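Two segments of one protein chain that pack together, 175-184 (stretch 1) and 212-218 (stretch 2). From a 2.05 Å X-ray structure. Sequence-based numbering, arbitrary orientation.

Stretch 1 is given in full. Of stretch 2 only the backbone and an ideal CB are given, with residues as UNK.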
# COMPACT_ATOMS: atom_id res chain seq x y z
N THR A 175 -0.28 15.23 12.23
CA THR A 175 1.06 15.26 12.79
C THR A 175 1.45 13.97 13.50
O THR A 175 2.62 13.76 13.78
CB THR A 175 1.21 16.43 13.79
OG1 THR A 175 0.24 16.29 14.83
CG2 THR A 175 1.00 17.76 13.08
N SER A 176 0.47 13.11 13.77
CA SER A 176 0.74 11.89 14.52
C SER A 176 0.94 10.66 13.62
O SER A 176 1.46 9.65 14.07
CB SER A 176 -0.40 11.60 15.51
OG SER A 176 -1.58 11.21 14.81
N GLN A 177 0.54 10.77 12.36
CA GLN A 177 0.40 9.59 11.51
C GLN A 177 1.70 9.13 10.86
O GLN A 177 2.60 9.93 10.63
CB GLN A 177 -0.64 9.87 10.40
CG GLN A 177 -2.08 9.99 10.89
CD GLN A 177 -2.45 11.39 11.36
OE1 GLN A 177 -1.59 12.26 11.55
NE2 GLN A 177 -3.74 11.62 11.57
N PHE A 178 1.78 7.84 10.54
CA PHE A 178 2.82 7.33 9.65
C PHE A 178 2.63 7.86 8.24
O PHE A 178 1.49 8.01 7.76
CB PHE A 178 2.79 5.79 9.58
CG PHE A 178 3.26 5.10 10.84
CD1 PHE A 178 4.57 5.22 11.28
CD2 PHE A 178 2.38 4.29 11.56
CE1 PHE A 178 5.00 4.57 12.42
CE2 PHE A 178 2.81 3.63 12.71
CZ PHE A 178 4.11 3.76 13.13
N ILE A 179 3.73 8.12 7.55
CA ILE A 179 3.70 8.53 6.15
C ILE A 179 4.70 7.67 5.37
O ILE A 179 5.84 7.51 5.79
CB ILE A 179 4.06 10.02 5.98
CG1 ILE A 179 3.10 10.90 6.78
CG2 ILE A 179 4.01 10.42 4.51
CD1 ILE A 179 3.48 12.39 6.75
N SER A 180 4.27 7.11 4.24
CA SER A 180 5.14 6.30 3.39
C SER A 180 6.03 7.16 2.50
O SER A 180 5.58 8.18 1.97
CB SER A 180 4.31 5.43 2.46
OG SER A 180 3.62 4.42 3.17
N LEU A 181 7.28 6.72 2.32
CA LEU A 181 8.17 7.32 1.33
C LEU A 181 8.46 6.29 0.23
O LEU A 181 9.24 5.36 0.45
CB LEU A 181 9.47 7.79 1.99
CG LEU A 181 9.34 8.68 3.23
CD1 LEU A 181 10.71 9.03 3.81
CD2 LEU A 181 8.55 9.96 2.90
N PRO A 182 7.82 6.42 -0.94
CA PRO A 182 8.04 5.43 -2.01
C PRO A 182 9.12 5.81 -3.02
O PRO A 182 9.19 6.97 -3.43
CB PRO A 182 6.67 5.38 -2.69
CG PRO A 182 6.22 6.85 -2.62
CD PRO A 182 6.76 7.39 -1.31
N GLY A 183 9.92 4.84 -3.42
CA GLY A 183 11.02 5.08 -4.35
C GLY A 183 10.75 4.62 -5.77
O GLY A 183 9.62 4.23 -6.11
N ASN A 184 11.79 4.67 -6.60
CA ASN A 184 11.73 4.33 -8.02
C ASN A 184 11.66 2.83 -8.27
O ASN A 184 11.54 2.04 -7.34
CB ASN A 184 12.98 4.90 -8.72
CG ASN A 184 12.67 5.63 -10.01
OD1 ASN A 184 11.54 5.62 -10.52
ND2 ASN A 184 13.69 6.29 -10.55
N UNK A 212 10.81 11.43 12.09
CA UNK A 212 9.86 10.65 12.88
C UNK A 212 8.62 10.25 12.07
O UNK A 212 7.97 11.08 11.43
CB UNK A 212 9.44 11.45 14.12
N UNK A 213 8.32 8.96 12.11
CA UNK A 213 7.13 8.40 11.47
C UNK A 213 7.11 8.48 9.94
O UNK A 213 6.05 8.38 9.31
CB UNK A 213 5.89 9.12 12.01
N UNK A 214 8.28 8.66 9.36
CA UNK A 214 8.43 8.67 7.91
C UNK A 214 9.07 7.35 7.57
O UNK A 214 10.24 7.12 7.88
CB UNK A 214 9.26 9.86 7.41
N UNK A 215 8.29 6.46 6.96
CA UNK A 215 8.68 5.08 6.81
C UNK A 215 8.93 4.77 5.34
O UNK A 215 8.12 5.13 4.50
CB UNK A 215 7.61 4.15 7.39
N UNK A 216 10.05 4.12 5.04
CA UNK A 216 10.31 3.75 3.65
C UNK A 216 9.32 2.67 3.21
O UNK A 216 9.10 1.70 3.92
CB UNK A 216 11.75 3.26 3.48
N UNK A 217 8.73 2.84 2.04
CA UNK A 217 7.66 1.95 1.57
C UNK A 217 8.19 1.15 0.38
O UNK A 217 8.44 1.72 -0.67
CB UNK A 217 6.41 2.74 1.18
N UNK A 218 8.37 -0.16 0.55
CA UNK A 218 8.84 -0.99 -0.57
C UNK A 218 7.86 -2.08 -0.96
O UNK A 218 6.98 -2.43 -0.18
CB UNK A 218 10.18 -1.63 -0.22

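The two segments run side by side as parallel strands, and the backbone fixes much of what follows. Ile179 N donates to O of position 213 (2.9 Å), N of position 215 to Ile179 O (2.9 Å), Leu181 N to O of position 215 (2.8 Å), and N of position 217 to Leu181 O (3.0 Å). Side chains at 214 and 216 therefore share a face with Ile179 and Leu181, and those at 215 and 217 share the other with Ser180.

At position 212 nothing of stretch 1 lies within 5.5 Å of the ideal CB, so stretch 1 sets no preference. The residue is Thr212, which makes no contact.

Position 213 has phi/psi of 66/20, a left-handed conformation favoured by glycine and, among residues with a side chain, by asparagine and aspartate. Its CB points toward stretch 1, 3.7 Å from Gln177 O and 4.2 Å from Phe178 CD1, with Ser176 O nearby. Glycine would leave this space unused; a short polar group suits it. The residue is Asn213. Its OD1 lies 3.3 Å from Phe178 CE1, and its ND2 donates to a water (3.2 Å from ND2 to the water O) that in turn donates to Thr175 O (2.8 Å from the water O), linking the loops indirectly.

Position 214 places its CB 4.0 Å from Leu181 CD1, on the side carrying Ile179. Leucine, isoleucine, valine or methionine would suit this apolar surface. Leu214 occupies it, with CD2 3.9 Å from Ile179 CB and CB 4.0 Å from Leu181 CD1.

Position 215 turns to the opposite face, its CB 5.1 Å from Phe178 CD1. The ring invites an aliphatic chain, and the extended backbone favours a beta-branched one, though leucine is also plausible. Ile215 brings CG1 to 3.7 Å from Phe178 CD1.

At position 216 the CB is 4.5 Å from Leu181 O, and the isobutyl group of Leu181 offers an apolar surface that a large aliphatic or aromatic residue could reach. Phe216 does so, its CE1 3.9 Å from Leu181 CD1.

Position 217 has its CB only 3.6 Å from Ser180 CB, on the face where the Ser180 hydroxyl is available. A short chain with an acceptor, such as aspartate or asparagine, fits well; serine or threonine is also conceivable. In Asp217, chi1 is t, and OD2 accepts a hydrogen bond from Ser180 OG (2.8 Å). A water bridges the backbones beyond, accepting from Gly183 N and donating to Asp217 O.

Position 218 is out of contact, with its CB sideways; Val218 continues the strand.

Stretch 2 212-218: TNLIFDV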
# COMPACT_ATOMS: atom_id res chain seq x y z
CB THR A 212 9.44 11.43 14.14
OG1 THR A 212 10.61 11.90 14.82
CG2 THR A 212 8.63 10.54 15.09
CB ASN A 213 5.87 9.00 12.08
CG ASN A 213 5.60 8.48 13.49
OD1 ASN A 213 6.04 7.38 13.84
ND2 ASN A 213 4.91 9.27 14.30
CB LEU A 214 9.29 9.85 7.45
CG LEU A 214 8.80 11.25 7.83
CD1 LEU A 214 9.71 12.33 7.24
CD2 LEU A 214 7.35 11.48 7.38
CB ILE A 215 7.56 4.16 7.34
CG1 ILE A 215 7.14 4.59 8.75
CG2 ILE A 215 7.99 2.68 7.27
CD1 ILE A 215 8.28 4.53 9.79
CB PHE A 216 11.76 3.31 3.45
CG PHE A 216 12.77 4.42 3.73
CD1 PHE A 216 12.77 5.58 2.97
CD2 PHE A 216 13.70 4.28 4.75
CE1 PHE A 216 13.70 6.60 3.22
CE2 PHE A 216 14.63 5.28 5.01
CZ PHE A 216 14.63 6.45 4.24
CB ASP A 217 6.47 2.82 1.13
CG ASP A 217 5.19 2.03 0.91
OD1 ASP A 217 5.28 0.87 0.47
OD2 ASP A 217 4.10 2.60 1.16
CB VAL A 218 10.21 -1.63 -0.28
CG1 VAL A 218 11.31 -0.56 -0.18
CG2 VAL A 218 10.15 -2.47 0.98
O HOH W 1 5.02 12.41 13.51
O HOH W 2 10.34 2.10 -2.80
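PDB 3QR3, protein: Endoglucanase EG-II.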